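Conserved hypothetical protein (Streptococcus pneumoniae, PDB 4QDY) is of unknown function and carries two YbbR-like domains joined in one elongated, largely beta-stranded chain. Local coordinates at residues A[172-175]-A[179-182]; A[45-50]-A[84-89]; A[63-68]-A[97-102]. All coordinates share one frame; numbering follows the deposited sequence.

Overall arrangement
All three contacts reach the same mixed sheet, but they are divided between the two YbbR-like regions. Contacts 2 and 3 lie in the first and share the long strand 87-113: contact 2 at its beginning, against helix 45-52, and contact 3 further on, against the loop that follows strand 60-64. Their centres are about 31 Å apart and their nearest atoms about 13 Å. Contact 1, in the second region, lies on the opposite side of the chain's centre from contact 2, with about 41 Å between centres. Contact 3 comes much closer to it, about 21 Å between centres and about 6 Å between nearest atoms, without touching. The sulfate ion at contact 2, on Arg-45, probably comes from the crystallisation liquor.

Contact 1 of 3, residues A[172-175]-A[179-182]; sequences AIDR and VLPA
The flat carboxylate of Asp-174 lies beside the isobutyl group of Leu-180, with OD2 4.2 Å from Leu-180 CD2, while Asp-174 CB is 4.1 Å from Leu-180 CD1; the two side chains run at about a right angle to each other. With chi1 at 61°, CG of Asp-174 stands between the backbone N and the carbonyl carbon, and OD1 meets N-H groups of the turn: it accepts a hydrogen bond from Val-178 N and a weak one from Asn-176 N. Outside the turn, OD2 forms a long, weak ion pair with Arg-146.

The other flat group, the peptide carbonyl of Ala-172, receives the N-H of Leu-180 almost end-on. The Leu-180 N to Ala-172 O distance is 2.8 Å, and the bond is nearly straight, at 176°. Val-179 CA brings a C-H to the same oxygen at 3.5 Å. This belongs to a single beta bridge between Ile-173 and Val-179; CB of each is directed away from the other segment, but their CG2 methyls touch at 3.9 Å. Ile-173 is also bonded through its backbone to Asp-148 and Lys-149.

The contact thus closes the hairpin connection between strands 164-173 and 183-196: one backbone bond and scattered methyl contacts, including Ala-172 CB to Ala-182 CB at 4.4 Å, join its arms, and the Asp-174 carboxylate probably steadies the turn.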
loop_
_atom_site.group_PDB
_atom_site.type_symbol
_atom_site.label_atom_id
_atom_site.label_comp_id
_atom_site.label_asym_id
_atom_site.label_seq_id
_atom_site.Cartn_x
_atom_site.Cartn_y
_atom_site.Cartn_z
ATOM N N ALA A 172 -0.845 7.267 -12.822
ATOM C CA ALA A 172 -0.705 6.452 -14.030
ATOM C C ALA A 172 -1.969 5.634 -14.237
ATOM O O ALA A 172 -2.331 4.842 -13.365
ATOM C CB ALA A 172 0.521 5.554 -13.927
ATOM N N ILE A 173 -2.677 5.862 -15.357
ATOM C CA ILE A 173 -3.935 5.160 -15.637
ATOM C C ILE A 173 -3.841 4.371 -16.964
ATOM O O ILE A 173 -2.996 4.668 -17.814
ATOM C CB ILE A 173 -5.169 6.116 -15.659
ATOM C CG1 ILE A 173 -5.095 7.158 -16.812
ATOM C CG2 ILE A 173 -5.389 6.773 -14.282
ATOM C CD1 ILE A 173 -6.392 7.921 -17.102
ATOM N N ASP A 174 -4.725 3.360 -17.118
ATOM C CA ASP A 174 -4.827 2.527 -18.318
ATOM C C ASP A 174 -5.934 3.084 -19.235
ATOM O O ASP A 174 -6.568 4.082 -18.881
ATOM C CB ASP A 174 -5.084 1.043 -17.949
ATOM C CG ASP A 174 -6.358 0.705 -17.184
ATOM O OD1 ASP A 174 -7.214 1.602 -17.014
ATOM O OD2 ASP A 174 -6.520 -0.472 -16.795
ATOM N N ARG A 175 -6.165 2.435 -20.399
ATOM C CA ARG A 175 -7.170 2.795 -21.415
ATOM C C ARG A 175 -8.585 2.965 -20.828
ATOM O O ARG A 175 -9.368 3.754 -21.358
ATOM C CB ARG A 175 -7.227 1.716 -22.510
ATOM C CG ARG A 175 -5.981 1.622 -23.390
ATOM C CD ARG A 175 -5.989 0.374 -24.261
ATOM N NE ARG A 175 -7.115 0.334 -25.199
ATOM C CZ ARG A 175 -7.368 -0.677 -26.026
ATOM N NH1 ARG A 175 -6.583 -1.748 -26.037
ATOM N NH2 ARG A 175 -8.413 -0.628 -26.842
ATOM N N VAL A 179 -6.379 3.645 -12.060
ATOM C CA VAL A 179 -5.119 4.079 -11.437
ATOM C C VAL A 179 -4.306 2.811 -11.135
ATOM O O VAL A 179 -4.742 1.960 -10.355
ATOM C CB VAL A 179 -5.351 4.969 -10.181
ATOM C CG1 VAL A 179 -4.030 5.370 -9.529
ATOM C CG2 VAL A 179 -6.166 6.210 -10.532
ATOM N N LEU A 180 -3.160 2.668 -11.809
ATOM C CA LEU A 180 -2.297 1.490 -11.735
ATOM C C LEU A 180 -1.238 1.606 -10.619
ATOM O O LEU A 180 -0.765 2.716 -10.354
ATOM C CB LEU A 180 -1.591 1.287 -13.093
ATOM C CG LEU A 180 -2.489 1.059 -14.324
ATOM C CD1 LEU A 180 -1.690 1.116 -15.593
ATOM C CD2 LEU A 180 -3.246 -0.261 -14.243
ATOM N N PRO A 181 -0.842 0.468 -9.972
ATOM C CA PRO A 181 0.186 0.542 -8.914
ATOM C C PRO A 181 1.568 0.828 -9.515
ATOM O O PRO A 181 2.243 -0.063 -10.041
ATOM C CB PRO A 181 0.115 -0.830 -8.238
ATOM C CG PRO A 181 -0.466 -1.734 -9.249
ATOM C CD PRO A 181 -1.316 -0.920 -10.172
ATOM N N ALA A 182 1.961 2.109 -9.463
ATOM C CA ALA A 182 3.216 2.610 -10.011
ATOM C C ALA A 182 3.707 3.842 -9.251
ATOM O O ALA A 182 2.894 4.614 -8.736
ATOM C CB ALA A 182 3.027 2.949 -11.478
#

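Contact 2 of 3, residues A[45-50]-A[84-89]; sequences RLSLAS and NGLTAV. With SO4 (sulfate ion), chain D.
Leu-86 carries the whole contact for segment 84-89, pointing its side chain at helix 45-52. Its CG lies anti to its own carbonyl carbon (chi1 -65°); CD1 continues the chain in extended form, and the other branch, CD2, turns toward Ser-47 and Leu-48. That methyl is 3.8 Å from Ser-47 OG and 3.9 Å from Leu-48 CD1, and the two leucine side chains meet at a slant. The extended methyl, CD1, lies 4.1 Å from Ser-47 OG, which therefore faces the forked end of the leucine. From Thr-87 onward the chain becomes a strand that turns from the helix to its sheet neighbour: Thr-87 and Val-89 bond through their backbones to Thr-41 and Val-39 of strand 35-42, while the side chain of Ala-88 rests on Val-38 and Leu-40. Leu-48 also rests on Leu-40, linking the helix to the same strand.

On the helix, Ser-47 OG is not left to the leucine alone, for it is hydrogen-bonded to Asn-44 O. One turn on, Ser-50 OG donates to Ser-47 O at 3.0 Å, coming from above the carbonyl plane, 39° out of it. Away from Leu-86, the guanidinium of Arg-45 holds a sulfate ion, probably from the crystallisation liquor. NH1 meets sulfate O1 at 3.1 Å with an angle of 164° at the hydrogen, in the guanidinium plane and at its edge. The sulfate is also bonded to Tyr-9 OH, and Tyr-9 touches both Arg-45 and Leu-48.

No hydrogen bond joins the helix to the segment 84-89, so this is apolar packing of one leucine against a helix face. Because Ser-47 OG is bonded to Asn-44 O, Leu-86 can probably pack on it without costing it that partner.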
loop_
_atom_site.group_PDB
_atom_site.type_symbol
_atom_site.label_atom_id
_atom_site.label_comp_id
_atom_site.label_asym_id
_atom_site.label_seq_id
_atom_site.Cartn_x
_atom_site.Cartn_y
_atom_site.Cartn_z
ATOM N N ARG A 45 -2.495 -3.596 32.379
ATOM C CA ARG A 45 -3.159 -2.505 31.654
ATOM C C ARG A 45 -2.177 -1.417 31.237
ATOM O O ARG A 45 -2.360 -0.804 30.187
ATOM C CB ARG A 45 -4.265 -1.869 32.512
ATOM C CG ARG A 45 -5.352 -2.830 32.955
ATOM C CD ARG A 45 -6.431 -2.144 33.768
ATOM N NE ARG A 45 -7.239 -1.224 32.965
ATOM C CZ ARG A 45 -8.272 -0.530 33.433
ATOM N NH1 ARG A 45 -8.639 -0.645 34.704
ATOM N NH2 ARG A 45 -8.949 0.281 32.632
ATOM N N LEU A 46 -1.157 -1.166 32.076
ATOM C CA LEU A 46 -0.129 -0.145 31.878
ATOM C C LEU A 46 0.740 -0.461 30.652
ATOM O O LEU A 46 0.955 0.434 29.832
ATOM C CB LEU A 46 0.758 -0.007 33.132
ATOM C CG LEU A 46 0.164 0.666 34.384
ATOM C CD1 LEU A 46 -0.921 -0.183 35.048
ATOM C CD2 LEU A 46 1.229 0.869 35.411
ATOM N N SER A 47 1.215 -1.722 30.512
ATOM C CA SER A 47 2.032 -2.149 29.366
ATOM C C SER A 47 1.199 -2.152 28.092
ATOM O O SER A 47 1.714 -1.837 27.024
ATOM C CB SER A 47 2.638 -3.530 29.600
ATOM O OG SER A 47 1.646 -4.537 29.715
ATOM N N LEU A 48 -0.093 -2.498 28.226
ATOM C CA LEU A 48 -1.080 -2.542 27.154
ATOM C C LEU A 48 -1.313 -1.129 26.601
ATOM O O LEU A 48 -1.344 -0.943 25.383
ATOM C CB LEU A 48 -2.383 -3.148 27.715
ATOM C CG LEU A 48 -3.451 -3.624 26.734
ATOM C CD1 LEU A 48 -3.017 -4.896 26.034
ATOM C CD2 LEU A 48 -4.730 -3.949 27.470
ATOM N N ALA A 49 -1.420 -0.133 27.511
ATOM C CA ALA A 49 -1.636 1.282 27.200
ATOM C C ALA A 49 -0.429 1.895 26.486
ATOM O O ALA A 49 -0.614 2.600 25.491
ATOM C CB ALA A 49 -1.924 2.059 28.475
ATOM N N SER A 50 0.799 1.626 26.985
ATOM C CA SER A 50 2.043 2.150 26.414
ATOM C C SER A 50 2.339 1.530 25.046
ATOM O O SER A 50 2.991 2.161 24.218
ATOM C CB SER A 50 3.221 1.897 27.351
ATOM O OG SER A 50 3.475 0.513 27.527
ATOM N N ASN A 84 6.889 -8.755 27.281
ATOM C CA ASN A 84 6.454 -9.951 28.007
ATOM C C ASN A 84 5.150 -9.689 28.764
ATOM O O ASN A 84 4.919 -8.578 29.251
ATOM C CB ASN A 84 7.548 -10.412 28.978
ATOM C CG ASN A 84 8.860 -10.799 28.322
ATOM O OD1 ASN A 84 8.914 -11.280 27.181
ATOM N ND2 ASN A 84 9.950 -10.659 29.064
ATOM N N GLY A 85 4.312 -10.719 28.831
ATOM C CA GLY A 85 3.014 -10.656 29.489
ATOM C C GLY A 85 1.894 -10.240 28.555
ATOM O O GLY A 85 0.749 -10.087 28.994
ATOM N N LEU A 86 2.218 -10.059 27.257
ATOM C CA LEU A 86 1.255 -9.667 26.230
ATOM C C LEU A 86 1.186 -10.690 25.091
ATOM O O LEU A 86 2.176 -11.352 24.772
ATOM C CB LEU A 86 1.583 -8.283 25.638
ATOM C CG LEU A 86 1.491 -7.053 26.550
ATOM C CD1 LEU A 86 1.810 -5.799 25.771
ATOM C CD2 LEU A 86 0.098 -6.892 27.153
ATOM N N THR A 87 -0.008 -10.785 24.480
ATOM C CA THR A 87 -0.352 -11.625 23.331
ATOM C C THR A 87 -0.755 -10.689 22.188
ATOM O O THR A 87 -1.571 -9.792 22.405
ATOM C CB THR A 87 -1.457 -12.627 23.730
ATOM O OG1 THR A 87 -0.965 -13.461 24.777
ATOM C CG2 THR A 87 -1.927 -13.497 22.566
ATOM N N ALA A 88 -0.174 -10.878 20.986
ATOM C CA ALA A 88 -0.474 -10.036 19.826
ATOM C C ALA A 88 -0.840 -10.868 18.609
ATOM O O ALA A 88 -0.126 -11.816 18.265
ATOM C CB ALA A 88 0.714 -9.150 19.494
ATOM N N VAL A 89 -1.961 -10.515 17.959
ATOM C CA VAL A 89 -2.430 -11.182 16.744
ATOM C C VAL A 89 -2.752 -10.091 15.724
ATOM O O VAL A 89 -3.617 -9.247 15.977
ATOM C CB VAL A 89 -3.628 -12.158 16.962
ATOM C CG1 VAL A 89 -3.993 -12.865 15.659
ATOM C CG2 VAL A 89 -3.329 -13.193 18.044
HETATM S S SO4 D . -7.402 -3.734 37.422
HETATM O O1 SO4 D . -7.467 -2.341 36.986
HETATM O O2 SO4 D . -6.814 -3.801 38.759
HETATM O O3 SO4 D . -8.752 -4.296 37.468
HETATM O O4 SO4 D . -6.576 -4.498 36.489
#

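Contact 3 of 3, residues A[63-68]-A[97-102]; sequences ADLTDA and VKIGKK
Leu-65 and Ile-99 point at each other from their two chains, and their side chains pass at a slant. The delta carbon of Ile-99 is the common meeting point: CD1 lies 4.1 Å from Leu-65 CD2, at similar distances from Leu-65 CB and CD1, and 3.9 Å from Ala-68 CB. Ile-99 CG1 stands anti to the carbonyl carbon (chi1 -50°) and, with the chain extended beyond it, delivers this methyl between the leucine and the alanine. Leu-65 is also slanted against Val-97, its CD1 meeting Val-97 CG1 at 3.8 Å; that branch reaches both Val-97 and Ile-99, while CD2 meets Ile-99 alone. Val-97 and Ile-99, two residues apart, present one face of the strand, while Leu-65 and Ala-68 approach from the loop that follows strand 60-64.

The loop opens with an Asx turn at Asp-64. OD1 accepts from Thr-66 OG1 at 2.7 Å and from Thr-66 N at 3.3 Å. Both donors come from the same face of the carboxylate, well out of its plane, the backbone N further out (55°).

More hydrophobic residues complete the layer: Ile-29 touches Leu-65, Val-97 and Ile-99, Ile-73 touches Ala-68 and Ile-99, and Ile-20 and Val-75 touch Leu-65. No hydrogen bond crosses between the two segments. The contact is a methyl-to-methyl part of a buried core shared by strands 9-21, 27-30 and 71-80, with the polar bonding confined to the Asp-64 turn at its margin.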
loop_
_atom_site.group_PDB
_atom_site.type_symbol
_atom_site.label_atom_id
_atom_site.label_comp_id
_atom_site.label_asym_id
_atom_site.label_seq_id
_atom_site.Cartn_x
_atom_site.Cartn_y
_atom_site.Cartn_z
ATOM N N ALA A 63 7.368 -8.591 7.731
ATOM C CA ALA A 63 7.199 -9.549 6.638
ATOM C C ALA A 63 8.512 -9.676 5.873
ATOM O O ALA A 63 9.198 -8.671 5.683
ATOM C CB ALA A 63 6.067 -9.115 5.716
ATOM N N ASP A 64 8.890 -10.902 5.477
ATOM C CA ASP A 64 10.149 -11.139 4.767
ATOM C C ASP A 64 9.864 -11.741 3.387
ATOM O O ASP A 64 9.180 -12.760 3.288
ATOM C CB ASP A 64 11.062 -12.063 5.602
ATOM C CG ASP A 64 12.481 -12.239 5.091
ATOM O OD1 ASP A 64 12.898 -11.467 4.200
ATOM O OD2 ASP A 64 13.200 -13.105 5.633
ATOM N N LEU A 65 10.382 -11.095 2.325
ATOM C CA LEU A 65 10.161 -11.529 0.940
ATOM C C LEU A 65 11.458 -11.993 0.247
ATOM O O LEU A 65 11.410 -12.349 -0.934
ATOM C CB LEU A 65 9.546 -10.379 0.110
ATOM C CG LEU A 65 8.232 -9.734 0.572
ATOM C CD1 LEU A 65 7.834 -8.634 -0.381
ATOM C CD2 LEU A 65 7.100 -10.744 0.655
ATOM N N THR A 66 12.598 -11.990 0.972
ATOM C CA THR A 66 13.930 -12.350 0.460
ATOM C C THR A 66 13.970 -13.769 -0.153
ATOM O O THR A 66 14.601 -13.948 -1.200
ATOM C CB THR A 66 14.994 -12.253 1.565
ATOM O OG1 THR A 66 14.571 -13.014 2.697
ATOM C CG2 THR A 66 15.281 -10.814 1.982
ATOM N N ASP A 67 13.299 -14.756 0.482
ATOM C CA ASP A 67 13.261 -16.146 0.013
ATOM C C ASP A 67 12.472 -16.275 -1.299
ATOM O O ASP A 67 12.919 -16.972 -2.212
ATOM C CB ASP A 67 12.642 -17.056 1.086
ATOM N N ALA A 68 11.319 -15.587 -1.391
ATOM C CA ALA A 68 10.424 -15.596 -2.549
ATOM C C ALA A 68 11.058 -14.926 -3.774
ATOM O O ALA A 68 11.962 -14.096 -3.644
ATOM C CB ALA A 68 9.124 -14.888 -2.200
ATOM N N VAL A 97 1.184 -10.452 -1.617
ATOM C CA VAL A 97 2.132 -9.563 -2.285
ATOM C C VAL A 97 2.398 -10.046 -3.722
ATOM O O VAL A 97 2.660 -11.232 -3.937
ATOM C CB VAL A 97 3.464 -9.463 -1.482
ATOM C CG1 VAL A 97 4.426 -8.472 -2.124
ATOM C CG2 VAL A 97 3.217 -9.075 -0.026
ATOM N N LYS A 98 2.345 -9.105 -4.691
ATOM C CA LYS A 98 2.671 -9.327 -6.101
ATOM C C LYS A 98 4.102 -8.842 -6.327
ATOM O O LYS A 98 4.334 -7.635 -6.453
ATOM C CB LYS A 98 1.661 -8.631 -7.038
ATOM C CG LYS A 98 1.961 -8.812 -8.530
ATOM C CD LYS A 98 1.062 -7.957 -9.411
ATOM C CE LYS A 98 1.435 -8.069 -10.870
ATOM N NZ LYS A 98 0.585 -7.199 -11.724
ATOM N N ILE A 99 5.063 -9.774 -6.315
ATOM C CA ILE A 99 6.476 -9.445 -6.501
ATOM C C ILE A 99 6.787 -9.516 -7.996
ATOM O O ILE A 99 6.637 -10.570 -8.613
ATOM C CB ILE A 99 7.402 -10.369 -5.658
ATOM C CG1 ILE A 99 6.939 -10.434 -4.179
ATOM C CG2 ILE A 99 8.874 -9.929 -5.782
ATOM C CD1 ILE A 99 7.606 -11.510 -3.298
ATOM N N GLY A 100 7.181 -8.383 -8.560
ATOM C CA GLY A 100 7.545 -8.260 -9.965
ATOM C C GLY A 100 8.902 -7.611 -10.121
ATOM O O GLY A 100 9.360 -6.922 -9.206
ATOM N N LYS A 101 9.564 -7.828 -11.271
ATOM C CA LYS A 101 10.874 -7.234 -11.545
ATOM C C LYS A 101 10.718 -5.722 -11.722
ATOM O O LYS A 101 9.838 -5.279 -12.471
ATOM C CB LYS A 101 11.530 -7.874 -12.779
ATOM N N LYS A 102 11.524 -4.939 -10.978
ATOM C CA LYS A 102 11.507 -3.476 -10.993
ATOM C C LYS A 102 11.918 -2.967 -12.379
ATOM O O LYS A 102 13.050 -3.198 -12.815
ATOM C CB LYS A 102 12.441 -2.930 -9.899
ATOM C CG LYS A 102 12.363 -1.426 -9.667
ATOM C CD LYS A 102 13.471 -0.997 -8.713
ATOM C CE LYS A 102 13.425 0.451 -8.291
ATOM N NZ LYS A 102 12.259 0.751 -7.418
#